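Local coordinates for ABC transporter substrate-binding protein (Vibrio cholerae, PDB 3LKV) that probably serves as the substrate-binding component of an ABC transporter, with phenylalanine bound in its pocket and zinc ions at other sites, at residues G32-Y38 / A251-A255; P222-T228 / A235-F241. All coordinates share one frame; numbering follows the deposited sequence.

Contact 1. Residues G32-Y38 / A251-A255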
ATOM      1  N   GLY A  32      -2.189   9.972  -8.723  1.00 21.61           N
ATOM      2  CA  GLY A  32      -2.603  10.551  -9.992  1.00 21.43           C
ATOM      3  C   GLY A  32      -3.390   9.547 -10.827  1.00 21.17           C
ATOM      4  O   GLY A  32      -4.368   9.915 -11.490  1.00 20.03           O
ATOM      5  N   LEU A  33      -2.984   8.279 -10.790  1.00 20.42           N
ATOM      6  CA  LEU A  33      -3.746   7.231 -11.521  1.00 20.59           C
ATOM      7  C   LEU A  33      -5.154   7.088 -10.920  1.00 21.69           C
ATOM      8  O   LEU A  33      -6.138   7.054 -11.639  1.00 20.24           O
ATOM      9  CB  LEU A  33      -3.019   5.900 -11.492  1.00 19.97           C
ATOM     10  CG  LEU A  33      -1.842   5.821 -12.463  1.00 17.92           C
ATOM     11  CD1 LEU A  33      -1.080   4.567 -12.230  1.00 18.32           C
ATOM     12  CD2 LEU A  33      -2.386   5.906 -13.912  1.00 18.89           C
ATOM     13  N   LYS A  34      -5.246   7.122  -9.603  1.00 22.79           N
ATOM     14  CA  LYS A  34      -6.552   7.112  -8.953  1.00 25.70           C
ATOM     15  C   LYS A  34      -7.436   8.262  -9.440  1.00 24.82           C
ATOM     16  O   LYS A  34      -8.560   8.028  -9.819  1.00 24.50           O
ATOM     17  CB  LYS A  34      -6.387   7.235  -7.437  1.00 26.89           C
ATOM     18  CG  LYS A  34      -7.701   7.017  -6.636  1.00 30.92           C
ATOM     19  CD  LYS A  34      -7.320   6.630  -5.173  1.00 36.77           C
ATOM     20  CE  LYS A  34      -8.465   5.991  -4.386  1.00 40.68           C
ATOM     21  NZ  LYS A  34      -9.642   6.900  -4.346  1.00 42.64           N
ATOM     22  N   ALA A  35      -6.918   9.484  -9.434  1.00 24.26           N
ATOM     23  CA  ALA A  35      -7.693  10.625  -9.920  1.00 25.42           C
ATOM     24  C   ALA A  35      -8.089  10.444 -11.398  1.00 26.46           C
ATOM     25  O   ALA A  35      -9.101  10.946 -11.820  1.00 26.99           O
ATOM     26  CB  ALA A  35      -6.929  11.983  -9.669  1.00 24.62           C
ATOM     27  N   LYS A  36      -7.333   9.680 -12.182  1.00 27.14           N
ATOM     28  CA  LYS A  36      -7.723   9.393 -13.581  1.00 27.40           C
ATOM     29  C   LYS A  36      -8.686   8.209 -13.718  1.00 27.88           C
ATOM     30  O   LYS A  36      -8.949   7.781 -14.829  1.00 29.16           O
ATOM     31  CB  LYS A  36      -6.483   9.078 -14.445  1.00 27.69           C
ATOM     32  CG  LYS A  36      -5.439  10.210 -14.616  1.00 30.35           C
ATOM     33  CD  LYS A  36      -6.017  11.292 -15.482  1.00 34.86           C
ATOM     34  CE  LYS A  36      -4.974  12.265 -15.945  1.00 37.61           C
ATOM     35  NZ  LYS A  36      -5.497  12.920 -17.174  1.00 40.17           N
ATOM     36  N   GLY A  37      -9.202   7.667 -12.618  1.00 28.12           N
ATOM     37  CA  GLY A  37     -10.076   6.496 -12.661  1.00 27.92           C
ATOM     38  C   GLY A  37      -9.411   5.119 -12.635  1.00 28.32           C
ATOM     39  O   GLY A  37     -10.086   4.107 -12.853  1.00 28.67           O
ATOM     40  N   TYR A  38      -8.095   5.044 -12.373  1.00 27.52           N
ATOM     41  CA  TYR A  38      -7.412   3.750 -12.197  1.00 26.07           C
ATOM     42  C   TYR A  38      -7.103   3.489 -10.711  1.00 25.81           C
ATOM     43  O   TYR A  38      -6.228   4.133 -10.127  1.00 24.60           O
ATOM     44  CB  TYR A  38      -6.150   3.653 -13.040  1.00 25.62           C
ATOM     45  CG  TYR A  38      -6.434   3.780 -14.521  1.00 25.43           C
ATOM     46  CD1 TYR A  38      -6.839   2.703 -15.280  1.00 24.29           C
ATOM     47  CD2 TYR A  38      -6.361   5.003 -15.134  1.00 26.36           C
ATOM     48  CE1 TYR A  38      -7.150   2.854 -16.632  1.00 27.27           C
ATOM     49  CE2 TYR A  38      -6.641   5.155 -16.475  1.00 27.09           C
ATOM     50  CZ  TYR A  38      -7.045   4.095 -17.210  1.00 27.16           C
ATOM     51  OH  TYR A  38      -7.293   4.336 -18.527  1.00 30.28           O
ATOM     52  N   ALA A 251       1.267  10.249 -14.201  1.00 18.56           N
ATOM     53  CA  ALA A 251       0.021   9.501 -14.411  1.00 18.37           C
ATOM     54  C   ALA A 251      -0.701   9.963 -15.647  1.00 18.88           C
ATOM     55  O   ALA A 251      -1.432   9.194 -16.227  1.00 19.85           O
ATOM     56  CB  ALA A 251      -0.913   9.632 -13.191  1.00 17.61           C
ATOM     57  N   ASP A 252      -0.567  11.230 -16.012  1.00 19.05           N
ATOM     58  CA  ASP A 252      -1.085  11.708 -17.274  1.00 20.82           C
ATOM     59  C   ASP A 252      -0.537  10.939 -18.447  1.00 20.22           C
ATOM     60  O   ASP A 252      -1.288  10.611 -19.331  1.00 19.99           O
ATOM     61  CB  ASP A 252      -0.748  13.189 -17.551  1.00 22.42           C
ATOM     62  CG  ASP A 252      -1.410  14.153 -16.586  1.00 26.93           C
ATOM     63  OD1 ASP A 252      -2.316  13.752 -15.801  1.00 31.46           O
ATOM     64  OD2 ASP A 252      -1.014  15.353 -16.624  1.00 34.44           O
ATOM     65  N   TYR A 253       0.766  10.685 -18.487  1.00 19.70           N
ATOM     66  CA  TYR A 253       1.350   9.913 -19.575  1.00 18.79           C
ATOM     67  C   TYR A 253       0.822   8.461 -19.563  1.00 18.77           C
ATOM     68  O   TYR A 253       0.365   7.883 -20.576  1.00 17.02           O
ATOM     69  CB  TYR A 253       2.908   9.896 -19.441  1.00 20.44           C
ATOM     70  CG  TYR A 253       3.637  11.171 -19.851  1.00 19.68           C
ATOM     71  CD1 TYR A 253       4.253  11.273 -21.107  1.00 17.58           C
ATOM     72  CD2 TYR A 253       3.746  12.245 -18.988  1.00 22.30           C
ATOM     73  CE1 TYR A 253       4.893  12.414 -21.524  1.00 19.64           C
ATOM     74  CE2 TYR A 253       4.411  13.463 -19.413  1.00 22.43           C
ATOM     75  CZ  TYR A 253       4.980  13.519 -20.676  1.00 23.27           C
ATOM     76  OH  TYR A 253       5.665  14.640 -21.107  1.00 21.68           O
ATOM     77  N   VAL A 254       0.897   7.836 -18.401  1.00 18.76           N
ATOM     78  CA  VAL A 254       0.413   6.462 -18.284  1.00 17.91           C
ATOM     79  C   VAL A 254      -1.073   6.360 -18.722  1.00 18.21           C
ATOM     80  O   VAL A 254      -1.419   5.512 -19.517  1.00 17.85           O
ATOM     81  CB  VAL A 254       0.606   5.942 -16.869  1.00 18.36           C
ATOM     82  CG1 VAL A 254      -0.065   4.595 -16.719  1.00 15.90           C
ATOM     83  CG2 VAL A 254       2.100   5.854 -16.523  1.00 14.75           C
ATOM     84  N   ALA A 255      -1.934   7.258 -18.261  1.00 17.66           N
ATOM     85  CA  ALA A 255      -3.351   7.174 -18.658  1.00 18.89           C
ATOM     86  C   ALA A 255      -3.511   7.384 -20.160  1.00 19.24           C
ATOM     87  O   ALA A 255      -4.300   6.678 -20.799  1.00 19.70           O
ATOM     88  CB  ALA A 255      -4.269   8.120 -17.876  1.00 16.85           C
TER
HETATM   89  O   HOH W   1      -3.789  11.688 -19.346  1.00 29.37           O
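Lys36 reaches from the end of helix 20-35 across to Asp252 and Ala255 on helix 243-258. Its CB is already beside the methyl of Ala255, and Lys36 CG is 4.0 Å from Ala255 CB. The chain then bends at chi2 (-70°) and turns toward Asp252. Lys36 CE passes 3.0 Å from Asp252 OD1, nearer than NZ does. At the tip, Lys36 NZ forms a long salt bridge of 3.6 Å to the same Asp252 OD1; the two side chains cross at about a right angle. NZ also donates to a water, which passes a hydrogen bond on to the backbone O of Asp252.

Deeper in the contact the residues are apolar. The methyl of Ala251 presses on the backbone at Gly32 and Leu33, with Ala251 CB 3.4 Å from Gly32 C. The helices come close there because Gly32 has no side chain. Leu33 CG rests against Ala251 CB, and its side chain crosses that of Val254 at about a right angle, with Leu33 CD2 3.9 Å from Val254 CG1. The ring of Tyr38 brings CE2 within 4.0 Å of Ala255 CB. Tyr38 is set by a Schellman motif with Gly37 at C-prime: Tyr38 N bonds to Leu33 O and Gly37 N to Lys34 O. Its OH bonds to Glu259, further along the chain from Ala255.

No direct hydrogen bond joins the two segments. Apolar packing of Ala251, Leu33, Val254, Ala255 and Tyr38 is the main part of the contact. The long ion pair between the exposed Lys36 and Asp252 probably adds only modestly.

Contact 2. Residues P222-T228 / A235-F241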
ATOM      1  N   PRO A 222      29.269  23.053   5.104  1.00 24.00           N
ATOM      2  CA  PRO A 222      27.856  23.004   4.785  1.00 23.67           C
ATOM      3  C   PRO A 222      27.614  22.178   3.542  1.00 23.81           C
ATOM      4  O   PRO A 222      28.515  22.072   2.732  1.00 24.32           O
ATOM      5  CB  PRO A 222      27.523  24.432   4.482  1.00 23.13           C
ATOM      6  CG  PRO A 222      28.842  25.100   4.180  1.00 25.37           C
ATOM      7  CD  PRO A 222      29.815  24.420   5.026  1.00 25.05           C
ATOM      8  N   VAL A 223      26.424  21.603   3.425  1.00 23.83           N
ATOM      9  CA  VAL A 223      25.963  20.886   2.236  1.00 23.53           C
ATOM     10  C   VAL A 223      24.786  21.660   1.645  1.00 24.17           C
ATOM     11  O   VAL A 223      23.864  22.010   2.361  1.00 24.31           O
ATOM     12  CB  VAL A 223      25.525  19.458   2.650  1.00 23.37           C
ATOM     13  CG1 VAL A 223      24.891  18.659   1.484  1.00 22.85           C
ATOM     14  CG2 VAL A 223      26.693  18.742   3.231  1.00 23.70           C
ATOM     15  N   PHE A 224      24.845  21.953   0.352  1.00 24.56           N
ATOM     16  CA  PHE A 224      23.727  22.516  -0.384  1.00 24.38           C
ATOM     17  C   PHE A 224      23.090  21.370  -1.166  1.00 24.77           C
ATOM     18  O   PHE A 224      23.794  20.627  -1.850  1.00 24.87           O
ATOM     19  CB  PHE A 224      24.176  23.590  -1.377  1.00 25.24           C
ATOM     20  CG  PHE A 224      23.052  24.151  -2.170  1.00 25.04           C
ATOM     21  CD1 PHE A 224      22.295  25.179  -1.677  1.00 29.11           C
ATOM     22  CD2 PHE A 224      22.684  23.570  -3.354  1.00 28.53           C
ATOM     23  CE1 PHE A 224      21.184  25.641  -2.374  1.00 30.48           C
ATOM     24  CE2 PHE A 224      21.578  24.019  -4.073  1.00 29.86           C
ATOM     25  CZ  PHE A 224      20.826  25.056  -3.591  1.00 29.80           C
ATOM     26  N   GLY A 225      21.768  21.246  -1.061  1.00 24.21           N
ATOM     27  CA  GLY A 225      21.052  20.139  -1.652  1.00 24.41           C
ATOM     28  C   GLY A 225      20.323  20.456  -2.951  1.00 24.00           C
ATOM     29  O   GLY A 225      19.650  21.476  -3.079  1.00 24.47           O
ATOM     30  N   ALA A 226      20.389  19.550  -3.901  1.00 23.84           N
ATOM     31  CA  ALA A 226      19.627  19.711  -5.159  1.00 23.36           C
ATOM     32  C   ALA A 226      18.206  19.160  -4.984  1.00 23.27           C
ATOM     33  O   ALA A 226      17.358  19.252  -5.887  1.00 25.26           O
ATOM     34  CB  ALA A 226      20.393  19.015  -6.306  1.00 23.31           C
ATOM     35  N   ALA A 227      17.956  18.571  -3.825  1.00 22.13           N
ATOM     36  CA  ALA A 227      16.664  17.959  -3.511  1.00 22.94           C
ATOM     37  C   ALA A 227      16.270  18.359  -2.101  1.00 22.39           C
ATOM     38  O   ALA A 227      17.105  18.379  -1.209  1.00 23.49           O
ATOM     39  CB  ALA A 227      16.743  16.416  -3.606  1.00 21.25           C
ATOM     40  N   THR A 228      14.991  18.581  -1.906  1.00 23.58           N
ATOM     41  CA  THR A 228      14.383  18.910  -0.598  1.00 24.28           C
ATOM     42  C   THR A 228      14.605  17.831   0.443  1.00 24.04           C
ATOM     43  O   THR A 228      14.834  18.133   1.619  1.00 24.46           O
ATOM     44  CB  THR A 228      12.892  19.107  -0.778  1.00 24.75           C
ATOM     45  OG1 THR A 228      12.703  20.098  -1.776  1.00 27.46           O
ATOM     46  CG2 THR A 228      12.195  19.531   0.507  1.00 24.05           C
ATOM     47  N   ALA A 235      21.255  19.266   5.132  1.00 27.08           N
ATOM     48  CA  ALA A 235      21.757  20.276   4.212  1.00 26.59           C
ATOM     49  C   ALA A 235      21.267  21.644   4.720  1.00 26.40           C
ATOM     50  O   ALA A 235      20.172  21.757   5.240  1.00 26.89           O
ATOM     51  CB  ALA A 235      21.245  20.023   2.785  1.00 25.27           C
ATOM     52  N   ILE A 236      22.054  22.684   4.557  1.00 26.60           N
ATOM     53  CA  ILE A 236      21.588  24.015   4.982  1.00 26.87           C
ATOM     54  C   ILE A 236      20.489  24.647   4.114  1.00 26.43           C
ATOM     55  O   ILE A 236      19.667  25.423   4.597  1.00 26.12           O
ATOM     56  CB  ILE A 236      22.752  24.984   5.138  1.00 26.88           C
ATOM     57  CG1 ILE A 236      23.451  25.265   3.819  1.00 26.83           C
ATOM     58  CG2 ILE A 236      23.716  24.418   6.156  1.00 28.39           C
ATOM     59  CD1 ILE A 236      24.543  26.333   3.963  1.00 28.09           C
ATOM     60  N   ALA A 237      20.450  24.280   2.845  1.00 25.48           N
ATOM     61  CA  ALA A 237      19.524  24.863   1.931  1.00 24.83           C
ATOM     62  C   ALA A 237      19.351  23.887   0.795  1.00 24.83           C
ATOM     63  O   ALA A 237      20.236  23.046   0.553  1.00 25.17           O
ATOM     64  CB  ALA A 237      20.061  26.160   1.417  1.00 23.34           C
ATOM     65  N   SER A 238      18.253  24.014   0.064  1.00 24.76           N
ATOM     66  CA  SER A 238      18.076  23.235  -1.158  1.00 25.34           C
ATOM     67  C   SER A 238      17.189  23.939  -2.132  1.00 25.55           C
ATOM     68  O   SER A 238      16.364  24.777  -1.737  1.00 26.79           O
ATOM     69  CB  SER A 238      17.481  21.871  -0.824  1.00 25.67           C
ATOM     70  OG  SER A 238      16.194  22.031  -0.251  1.00 27.88           O
ATOM     71  N   LEU A 239      17.309  23.588  -3.406  1.00 25.69           N
ATOM     72  CA  LEU A 239      16.398  24.137  -4.409  1.00 26.19           C
ATOM     73  C   LEU A 239      15.915  23.020  -5.334  1.00 26.93           C
ATOM     74  O   LEU A 239      16.362  22.890  -6.475  1.00 27.64           O
ATOM     75  CB  LEU A 239      17.070  25.280  -5.183  1.00 25.65           C
ATOM     76  CG  LEU A 239      16.203  26.036  -6.177  1.00 28.04           C
ATOM     77  CD1 LEU A 239      15.119  26.794  -5.405  1.00 26.07           C
ATOM     78  CD2 LEU A 239      17.043  26.981  -7.053  1.00 30.13           C
ATOM     79  N   GLY A 240      15.006  22.208  -4.830  1.00 27.14           N
ATOM     80  CA  GLY A 240      14.621  20.986  -5.536  1.00 27.28           C
ATOM     81  C   GLY A 240      13.210  21.018  -6.080  1.00 26.97           C
ATOM     82  O   GLY A 240      12.411  21.897  -5.741  1.00 27.12           O
ATOM     83  N   PHE A 241      12.892  20.036  -6.905  1.00 26.28           N
ATOM     84  CA  PHE A 241      11.523  19.884  -7.424  1.00 25.95           C
ATOM     85  C   PHE A 241      10.655  19.203  -6.395  1.00 25.48           C
ATOM     86  O   PHE A 241      11.134  18.681  -5.371  1.00 24.91           O
ATOM     87  CB  PHE A 241      11.519  19.038  -8.702  1.00 26.09           C
ATOM     88  CG  PHE A 241      12.307  19.641  -9.812  1.00 26.60           C
ATOM     89  CD1 PHE A 241      11.885  20.807 -10.395  1.00 25.76           C
ATOM     90  CD2 PHE A 241      13.493  19.067 -10.246  1.00 23.45           C
ATOM     91  CE1 PHE A 241      12.655  21.412 -11.419  1.00 28.64           C
ATOM     92  CE2 PHE A 241      14.214  19.644 -11.258  1.00 25.72           C
ATOM     93  CZ  PHE A 241      13.805  20.834 -11.842  1.00 25.96           C
TER
HETATM   94  O   HOH W   2      15.203  18.162  -7.331  1.00 28.04           O
HETATM   95  O   HOH W   3      13.450  17.815  -4.291  1.00 22.90           O
HETATM   96  O   HOH W   4      14.133  22.172  -2.074  1.00 23.14           O
HETATM   97  O   HOH W   5      10.158  19.996  -3.046  1.00 29.81           O
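Residues 222-228 and 235-241 meet as neighbouring parallel strands, the two strands of a beta-alpha-beta unit whose crossover is helix 228-232. They lie in the mixed sheet of one lobe of the periplasmic binding protein fold. The strand axes are 21° apart.

Three backbone bonds join the segments. Ile236 N donates to Val223 O. Gly225 N gives the straightest bond, to Ala237 O (2.9 Å, 172° at the hydrogen), in the carbonyl plane. Leu239 N closes on Gly225 O at 3.2 Å, and the same oxygen takes a CA-H contact from Ser238.

Phe224 is the main side chain here. Its CG stands anti to the backbone N (chi1 178°), which lays the ring along the second strand. Ala237 O and Ser238 CA lie over one ring face. Phe224 CD1 touches Ala237 CB at 3.9 Å, and CZ reaches Leu239 CB. Near the start of the pair, Pro222 CB packs on Ile236 CD1 at 3.6 Å. Glycines keep the backbones close: Gly225 faces Ser238, and Gly240 lies against Ala227, with CA atoms 4.2 Å apart.

Toward the C-terminal end of the pair, waters bridge the segments. One molecule joins Thr228 OG1, Ser238 OG and Gly240 N, lying 2.8 Å from Ser238 OG. Another accepts from Thr228 N and donates to Phe241 O, while a third links Ala226 O to Phe241 N.

On the other edge of 223-225, strand 196-199 continues the sheet in parallel through backbone bonds. The antiparallel strand 275-278 lies beside 237-240. Helix 126-136 covers the Phe224 face, where Ile133 and the ring of His129 meet Phe224, and His129 NE2 also bonds to Leu239 O.

Contact 1 packs two helices against the parallel sheet that includes strands 9-15 and 93-98; contact 2 lies within the mixed sheet. Their centres are 30 Å apart and their nearest atoms about 14 Å apart, so they do not touch. The chain still connects them: strand 237-240 of contact 2 is followed by helix 243-258, which carries residues 251-255 of contact 1. Contact 2 is nested within the loop that contact 1 closes. It is near the ligand, with the side chain of Ala227 about 4 Å from the bound phenylalanine. At its other end, the side chain of Pro222 is about 6 Å from a zinc ion. In contact 1, the Leu33 side chain is about 13 Å from a zinc ion.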